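Local coordinates for MHC class I protein (Ginglymostoma cirratum, PDB 6LUP), which probably presents peptides at the cell surface to T cells, holding them in a groove between two helices above a beta sheet, at residues R6-W11 and V24-D29; V198-Y203 and S233-R238; C96-R101 and G160-W165. All coordinates share one frame; numbering follows the deposited sequence.

Contact 1 of 3, residues R6-W11 and V24-D29; sequences RYFFTW and VGYVDD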
# COMPACT_ATOMS: atom_id res chain seq x y z
N ARG A 6 6.10 -8.11 6.08
CA ARG A 6 5.78 -8.49 4.71
C ARG A 6 6.62 -7.73 3.68
O ARG A 6 6.92 -6.55 3.87
CB ARG A 6 4.29 -8.27 4.43
CG ARG A 6 3.36 -9.01 5.38
CD ARG A 6 1.93 -8.48 5.27
NE ARG A 6 1.90 -7.03 5.48
CZ ARG A 6 0.90 -6.23 5.12
NH1 ARG A 6 -0.18 -6.73 4.52
NH2 ARG A 6 0.98 -4.93 5.36
N TYR A 7 6.99 -8.42 2.61
CA TYR A 7 7.76 -7.82 1.51
C TYR A 7 7.02 -7.92 0.18
O TYR A 7 6.36 -8.93 -0.10
CB TYR A 7 9.11 -8.51 1.39
CG TYR A 7 10.09 -8.10 2.45
CD1 TYR A 7 10.14 -8.75 3.68
CD2 TYR A 7 10.99 -7.05 2.22
CE1 TYR A 7 11.05 -8.38 4.65
CE2 TYR A 7 11.90 -6.67 3.19
CZ TYR A 7 11.93 -7.34 4.40
OH TYR A 7 12.84 -6.96 5.36
N PHE A 8 7.14 -6.87 -0.63
CA PHE A 8 6.44 -6.78 -1.91
C PHE A 8 7.44 -6.47 -3.01
O PHE A 8 8.09 -5.42 -2.99
CB PHE A 8 5.34 -5.71 -1.87
CG PHE A 8 4.30 -5.96 -0.81
CD1 PHE A 8 4.55 -5.67 0.53
CD2 PHE A 8 3.07 -6.51 -1.15
CE1 PHE A 8 3.60 -5.93 1.51
CE2 PHE A 8 2.11 -6.76 -0.18
CZ PHE A 8 2.37 -6.47 1.15
N PHE A 9 7.58 -7.39 -3.96
CA PHE A 9 8.54 -7.27 -5.06
C PHE A 9 7.79 -7.04 -6.36
O PHE A 9 6.88 -7.80 -6.69
CB PHE A 9 9.35 -8.56 -5.21
CG PHE A 9 10.13 -8.97 -3.99
CD1 PHE A 9 9.49 -9.45 -2.86
CD2 PHE A 9 11.52 -8.93 -4.01
CE1 PHE A 9 10.22 -9.86 -1.75
CE2 PHE A 9 12.26 -9.34 -2.90
CZ PHE A 9 11.61 -9.80 -1.77
N THR A 10 8.19 -6.01 -7.11
CA THR A 10 7.62 -5.78 -8.44
C THR A 10 8.72 -5.67 -9.49
O THR A 10 9.60 -4.82 -9.39
CB THR A 10 6.74 -4.51 -8.49
OG1 THR A 10 5.71 -4.61 -7.50
CG2 THR A 10 6.10 -4.35 -9.86
N TRP A 11 8.65 -6.56 -10.48
CA TRP A 11 9.50 -6.47 -11.67
C TRP A 11 8.66 -5.99 -12.85
O TRP A 11 7.63 -6.59 -13.18
CB TRP A 11 10.12 -7.83 -12.00
CG TRP A 11 11.10 -8.33 -10.99
CD1 TRP A 11 12.46 -8.15 -11.00
CD2 TRP A 11 10.81 -9.13 -9.83
NE1 TRP A 11 13.03 -8.78 -9.92
CE2 TRP A 11 12.05 -9.39 -9.18
CE3 TRP A 11 9.64 -9.65 -9.27
CZ2 TRP A 11 12.13 -10.14 -8.00
CZ3 TRP A 11 9.73 -10.40 -8.10
CH2 TRP A 11 10.97 -10.63 -7.48
N VAL A 24 9.62 -3.30 -1.53
CA VAL A 24 9.34 -2.55 -0.31
C VAL A 24 9.12 -3.51 0.85
O VAL A 24 8.59 -4.60 0.65
CB VAL A 24 8.11 -1.63 -0.46
CG1 VAL A 24 8.44 -0.44 -1.35
CG2 VAL A 24 6.91 -2.39 -1.00
N GLY A 25 9.52 -3.09 2.05
CA GLY A 25 9.29 -3.88 3.26
C GLY A 25 8.40 -3.17 4.25
O GLY A 25 8.52 -1.95 4.45
N TYR A 26 7.51 -3.94 4.88
CA TYR A 26 6.56 -3.41 5.86
C TYR A 26 6.60 -4.16 7.17
O TYR A 26 6.61 -5.39 7.19
CB TYR A 26 5.13 -3.52 5.33
CG TYR A 26 4.75 -2.51 4.28
CD1 TYR A 26 5.01 -2.76 2.93
CD2 TYR A 26 4.10 -1.33 4.62
CE1 TYR A 26 4.65 -1.84 1.96
CE2 TYR A 26 3.74 -0.40 3.66
CZ TYR A 26 4.02 -0.66 2.32
OH TYR A 26 3.66 0.25 1.36
N VAL A 27 6.63 -3.41 8.27
CA VAL A 27 6.24 -3.94 9.57
C VAL A 27 4.82 -3.42 9.80
O VAL A 27 4.59 -2.21 9.83
CB VAL A 27 7.17 -3.47 10.70
CG1 VAL A 27 6.67 -3.97 12.04
CG2 VAL A 27 8.60 -3.94 10.45
N ASP A 28 3.87 -4.34 9.96
CA ASP A 28 2.45 -3.97 10.02
C ASP A 28 2.10 -3.11 8.80
O ASP A 28 2.35 -3.53 7.67
CB ASP A 28 2.11 -3.26 11.34
CG ASP A 28 2.30 -4.15 12.56
OD1 ASP A 28 1.92 -5.34 12.50
OD2 ASP A 28 2.83 -3.67 13.59
N ASP A 29 1.56 -1.92 9.03
CA ASP A 29 1.21 -1.01 7.93
C ASP A 29 2.30 -0.00 7.59
O ASP A 29 2.11 0.85 6.72
CB ASP A 29 -0.07 -0.25 8.26
CG ASP A 29 -1.32 -1.05 7.96
OD1 ASP A 29 -1.23 -2.21 7.51
OD2 ASP A 29 -2.41 -0.48 8.16
O HOH W 1 3.62 -6.12 7.34
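R6 faces Y26 as a hydrogen-bonded antiparallel pair, and its side chain rises off the sheet face and reaches over to the loop after strand 24-27. A bend at chi3 (-55°) carries the guanidinium to D28, where R6 NH2 donates to D28 O at 3.0 Å. That bond is bent (140° at the hydrogen): the donor stands above the carbonyl plane, and the oxygen is tilted out of the guanidinium plane. R6 NE donates to a water at 2.7 Å, which also lies close to D28 O. D29 OD1, 4.1 Å from R6 NH2, adds an opposite charge without a salt bridge; its OD2 accepts from H205 N.

The two strands form the hairpin 3-12/21-27 in the sheet that floors an MHC class I groove. Y7, with CD2 3.7 Å from G25 CA, lies on the peptide side, its OH bonded to the peptide backbone. R6, F8, V24 and Y26 line the other face. There F8 CE1 meets Y26 CD1 at 3.7 Å with the ring planes at 86°, while F8 CZ lies over one face of the R6 guanidinium. F8 CB packs on V24 CG2 at 3.8 Å, and the F8 ring meets another protein chain edge-to-face, presumably beta-2-microglobulin.

Contact 2 of 3, residues V198-Y203 and S233-R238; sequences VATGFY and SYQIHR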
# COMPACT_ATOMS: atom_id res chain seq x y z
N VAL A 198 -15.02 13.26 8.90
CA VAL A 198 -13.66 13.07 8.39
C VAL A 198 -12.67 12.73 9.51
O VAL A 198 -12.47 13.51 10.45
CB VAL A 198 -13.19 14.27 7.53
CG1 VAL A 198 -13.60 15.60 8.14
CG2 VAL A 198 -11.68 14.22 7.29
N ALA A 199 -12.08 11.54 9.40
CA ALA A 199 -11.03 11.10 10.30
C ALA A 199 -9.70 11.13 9.56
O ALA A 199 -9.59 10.63 8.44
CB ALA A 199 -11.31 9.70 10.82
N THR A 200 -8.70 11.73 10.20
CA THR A 200 -7.38 11.88 9.58
C THR A 200 -6.26 11.67 10.59
O THR A 200 -6.48 11.76 11.80
CB THR A 200 -7.25 13.25 8.88
OG1 THR A 200 -6.15 13.23 7.96
CG2 THR A 200 -7.06 14.38 9.90
N GLY A 201 -5.07 11.37 10.08
CA GLY A 201 -3.87 11.21 10.90
C GLY A 201 -3.80 9.94 11.74
O GLY A 201 -3.07 9.88 12.73
N PHE A 202 -4.55 8.91 11.34
CA PHE A 202 -4.57 7.66 12.09
C PHE A 202 -3.68 6.57 11.51
O PHE A 202 -3.43 6.52 10.30
CB PHE A 202 -6.00 7.14 12.30
CG PHE A 202 -6.77 6.90 11.03
CD1 PHE A 202 -6.68 5.67 10.36
CD2 PHE A 202 -7.61 7.88 10.51
CE1 PHE A 202 -7.41 5.44 9.20
CE2 PHE A 202 -8.34 7.66 9.34
CZ PHE A 202 -8.23 6.44 8.69
N TYR A 203 -3.19 5.70 12.39
CA TYR A 203 -2.38 4.54 12.03
C TYR A 203 -2.66 3.43 13.04
O TYR A 203 -2.70 3.70 14.24
CB TYR A 203 -0.88 4.89 12.03
CG TYR A 203 -0.01 3.66 11.87
CD1 TYR A 203 0.32 2.87 12.97
CD2 TYR A 203 0.44 3.27 10.61
CE1 TYR A 203 1.08 1.73 12.82
CE2 TYR A 203 1.21 2.13 10.45
CZ TYR A 203 1.52 1.36 11.56
OH TYR A 203 2.28 0.23 11.41
N SER A 233 0.39 8.04 7.84
CA SER A 233 -0.95 7.96 8.42
C SER A 233 -2.02 7.86 7.33
O SER A 233 -1.71 7.94 6.14
CB SER A 233 -1.22 9.14 9.35
OG SER A 233 -1.41 10.34 8.63
N TYR A 234 -3.27 7.66 7.74
CA TYR A 234 -4.38 7.48 6.81
C TYR A 234 -5.55 8.42 7.11
O TYR A 234 -5.61 9.02 8.18
CB TYR A 234 -4.84 6.02 6.81
CG TYR A 234 -3.73 5.04 6.48
CD1 TYR A 234 -2.86 4.59 7.47
CD2 TYR A 234 -3.52 4.61 5.17
CE1 TYR A 234 -1.83 3.72 7.18
CE2 TYR A 234 -2.49 3.73 4.86
CZ TYR A 234 -1.65 3.29 5.87
OH TYR A 234 -0.62 2.42 5.59
N GLN A 235 -6.46 8.54 6.15
CA GLN A 235 -7.66 9.36 6.31
C GLN A 235 -8.87 8.72 5.64
O GLN A 235 -8.73 7.86 4.77
CB GLN A 235 -7.44 10.78 5.76
CG GLN A 235 -7.23 10.86 4.26
CD GLN A 235 -7.37 12.27 3.71
OE1 GLN A 235 -6.50 13.12 3.92
NE2 GLN A 235 -8.45 12.52 3.00
N ILE A 236 -10.06 9.14 6.07
CA ILE A 236 -11.31 8.67 5.48
C ILE A 236 -12.41 9.72 5.66
O ILE A 236 -12.48 10.39 6.70
CB ILE A 236 -11.75 7.29 6.04
CG1 ILE A 236 -13.00 6.79 5.32
CG2 ILE A 236 -11.92 7.34 7.56
CD1 ILE A 236 -13.32 5.32 5.55
N HIS A 237 -13.25 9.85 4.64
CA HIS A 237 -14.40 10.73 4.68
C HIS A 237 -15.66 9.90 4.51
O HIS A 237 -15.80 9.18 3.52
CB HIS A 237 -14.34 11.77 3.56
CG HIS A 237 -13.22 12.76 3.69
ND1 HIS A 237 -13.43 14.11 3.80
CD2 HIS A 237 -11.87 12.58 3.73
CE1 HIS A 237 -12.26 14.73 3.89
NE2 HIS A 237 -11.30 13.82 3.86
N ARG A 238 -16.55 9.95 5.50
CA ARG A 238 -17.90 9.41 5.33
C ARG A 238 -18.94 10.52 5.46
O ARG A 238 -19.01 11.20 6.49
CB ARG A 238 -18.20 8.26 6.29
CG ARG A 238 -19.45 7.49 5.89
CD ARG A 238 -19.78 6.34 6.82
NE ARG A 238 -18.85 5.23 6.70
CZ ARG A 238 -18.84 4.34 5.71
NH1 ARG A 238 -19.70 4.43 4.70
NH2 ARG A 238 -17.94 3.36 5.71
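F202 lays its ring across the strand that begins at Y234, crossing the Y234 side chain at about a right angle. From CB, CG is set between the backbone N and the carbonyl carbon (chi1 58°), which turns the ring back over the neighbouring backbone. F202 CG stands 3.7 Å from Y234 O, and this carbonyl oxygen lies over one ring face, displaced toward the rim, where F202 CD2 and CE2 are both 3.3 Å from it. Along the other edge, F202 CD1 and CE1 run past Y234 CB, with CE1 the closer at 3.6 Å. F202 CE2 also touches the backbone at Q235 CA (3.5 Å), and the tip, F202 CZ, reaches I236 CG2 at 4.0 Å, so the ring spans three successive residues of the partner strand.

F202 sits in a G1 beta bulge: G201, with a positive phi of 73°, and F202 both face Y234. Y234 N donates to F202 O at 2.8 Å, and F202 N returns a weak bond to Y234 O. Beyond the bulge A199 and I236 exchange two backbone bonds in regular antiparallel fashion. These are the two central strands of one sheet of the immunoglobulin C1-set domain, flanked by strands 183-189 and 222-228.

On the other face, with T200 and Q235, V198 and H237 lie side by side. V198 CG2 makes a CH-pi contact 3.6 Å from the centroid of the H237 imidazole, close to the ring normal. H237 ND1 is hydrogen-bonded to an aromatic side chain of another protein chain.

Contact 3 of 3, residues C96-R101 and G160-W165; sequences CGCELR and GICIEW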
# COMPACT_ATOMS: atom_id res chain seq x y z
N CYS A 96 5.76 -12.05 0.05
CA CYS A 96 5.97 -12.99 1.15
C CYS A 96 6.00 -12.29 2.48
O CYS A 96 6.25 -11.08 2.56
CB CYS A 96 7.22 -13.85 0.93
SG CYS A 96 8.73 -12.89 0.68
N GLY A 97 5.72 -13.05 3.53
CA GLY A 97 5.77 -12.52 4.88
C GLY A 97 5.25 -13.49 5.92
O GLY A 97 4.92 -14.63 5.62
N CYS A 98 5.18 -13.00 7.15
CA CYS A 98 4.75 -13.79 8.29
C CYS A 98 3.89 -12.93 9.20
O CYS A 98 3.99 -11.70 9.17
CB CYS A 98 5.96 -14.31 9.06
SG CYS A 98 7.07 -13.00 9.63
N GLU A 99 3.06 -13.57 10.01
CA GLU A 99 2.26 -12.88 11.00
C GLU A 99 2.44 -13.51 12.38
O GLU A 99 2.35 -14.72 12.54
CB GLU A 99 0.78 -12.89 10.60
CG GLU A 99 -0.13 -12.22 11.61
CD GLU A 99 -1.56 -12.12 11.13
OE1 GLU A 99 -2.26 -13.16 11.12
OE2 GLU A 99 -1.98 -11.01 10.76
N LEU A 100 2.69 -12.65 13.37
CA LEU A 100 2.87 -13.06 14.76
C LEU A 100 1.59 -12.79 15.56
O LEU A 100 1.04 -11.69 15.52
CB LEU A 100 4.05 -12.30 15.37
CG LEU A 100 4.41 -12.53 16.84
CD1 LEU A 100 5.10 -13.87 17.04
CD2 LEU A 100 5.30 -11.39 17.31
N ARG A 101 1.14 -13.81 16.28
CA ARG A 101 -0.10 -13.73 17.05
C ARG A 101 0.12 -14.05 18.53
O ARG A 101 0.73 -15.07 18.87
CB ARG A 101 -1.15 -14.67 16.47
CG ARG A 101 -1.52 -14.39 15.03
CD ARG A 101 -2.74 -15.19 14.61
NE ARG A 101 -3.05 -15.02 13.19
CZ ARG A 101 -3.87 -15.80 12.49
NH1 ARG A 101 -4.08 -15.56 11.20
NH2 ARG A 101 -4.49 -16.81 13.08
N GLY A 160 10.53 -19.20 10.91
CA GLY A 160 11.60 -18.92 11.86
C GLY A 160 12.23 -17.55 11.72
O GLY A 160 12.06 -16.69 12.59
N ILE A 161 12.95 -17.35 10.63
CA ILE A 161 13.71 -16.12 10.41
C ILE A 161 12.81 -14.89 10.44
O ILE A 161 13.10 -13.92 11.15
CB ILE A 161 14.53 -16.20 9.11
CG1 ILE A 161 15.68 -17.21 9.26
CG2 ILE A 161 15.09 -14.83 8.73
CD1 ILE A 161 16.15 -17.82 7.96
N CYS A 162 11.71 -14.95 9.69
CA CYS A 162 10.79 -13.83 9.54
C CYS A 162 10.19 -13.41 10.89
O CYS A 162 10.20 -12.23 11.24
CB CYS A 162 9.69 -14.19 8.54
SG CYS A 162 8.51 -12.88 8.14
N ILE A 163 9.69 -14.39 11.63
CA ILE A 163 9.13 -14.16 12.96
C ILE A 163 10.16 -13.53 13.91
O ILE A 163 9.87 -12.55 14.59
CB ILE A 163 8.58 -15.48 13.57
CG1 ILE A 163 7.33 -15.97 12.79
CG2 ILE A 163 8.32 -15.34 15.06
CD1 ILE A 163 6.11 -15.08 12.87
N GLU A 164 11.36 -14.10 13.92
CA GLU A 164 12.43 -13.64 14.81
C GLU A 164 12.80 -12.16 14.61
O GLU A 164 12.89 -11.40 15.57
CB GLU A 164 13.66 -14.54 14.68
CG GLU A 164 14.81 -14.18 15.61
CD GLU A 164 16.05 -15.03 15.40
OE1 GLU A 164 16.97 -14.94 16.26
OE2 GLU A 164 16.13 -15.78 14.39
N TRP A 165 13.01 -11.76 13.36
CA TRP A 165 13.33 -10.38 13.02
C TRP A 165 12.15 -9.43 13.23
O TRP A 165 12.34 -8.28 13.65
CB TRP A 165 13.88 -10.27 11.59
CG TRP A 165 15.28 -10.75 11.49
CD1 TRP A 165 15.70 -12.05 11.36
CD2 TRP A 165 16.47 -9.95 11.56
NE1 TRP A 165 17.07 -12.10 11.33
CE2 TRP A 165 17.57 -10.83 11.46
CE3 TRP A 165 16.71 -8.58 11.70
CZ2 TRP A 165 18.90 -10.38 11.47
CZ3 TRP A 165 18.03 -8.13 11.72
CH2 TRP A 165 19.11 -9.03 11.61
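The disulfide that ties the groove floor to the overlying helix, a hallmark of the MHC class I alpha-2 domain, joins C98 on strand 91-100 to C162 on helix 148-172. C98 SG and C162 SG are 2.1 Å apart, with a left-handed chi3 of -83°. Their first torsions differ: C98 SG sits between its backbone N and carbonyl carbon, whereas C162 SG is anti to its backbone N (chi1 -176°). Both cysteine side chains set out toward the opposite segment. L5 of strand 3-12 packs against both cysteines.

Within this strand-helix junction, where the short segment axes approach to 7.9 Å and make an angle of 58°, the rest of the contact is mainly apolar and no hydrogen bond crosses it. I163, next on the helix, sends CD1 down to C98 CB at 3.9 Å and to the backbone O of E99 at 3.8 Å. Its other branch, CG2, meets L100 CD1 at 4.1 Å, and L100 also touches L166, Q167 and L170 of the same helix. E99 points away from the helix. There its OE1 takes two bonds from R101, from NE at 2.9 Å and NH1 at 3.0 Å, in a side-on salt bridge.

In the fold
Contacts 1 and 3 share one sheet: strands 3-12 and 91-100 are neighbours, Y7 N lies 2.8 Å from C96 O in a backbone hydrogen bond, and the contact centres are about 13 Å apart. Contact 1 joins two strands within the floor of the groove, whereas contact 3 fixes a helix above it. The bound peptide touches both, at Y7 in contact 1 and at C96, I161 and W165 in contact 3. Contact 2 lies in the immunoglobulin domain, its centre about 22 Å from that of contact 1, yet the two meet where D29 N lies 3.3 Å from Y203 OH, a weak bond. Contacts 2 and 3 do not touch; their nearest atoms are about 12 Å apart.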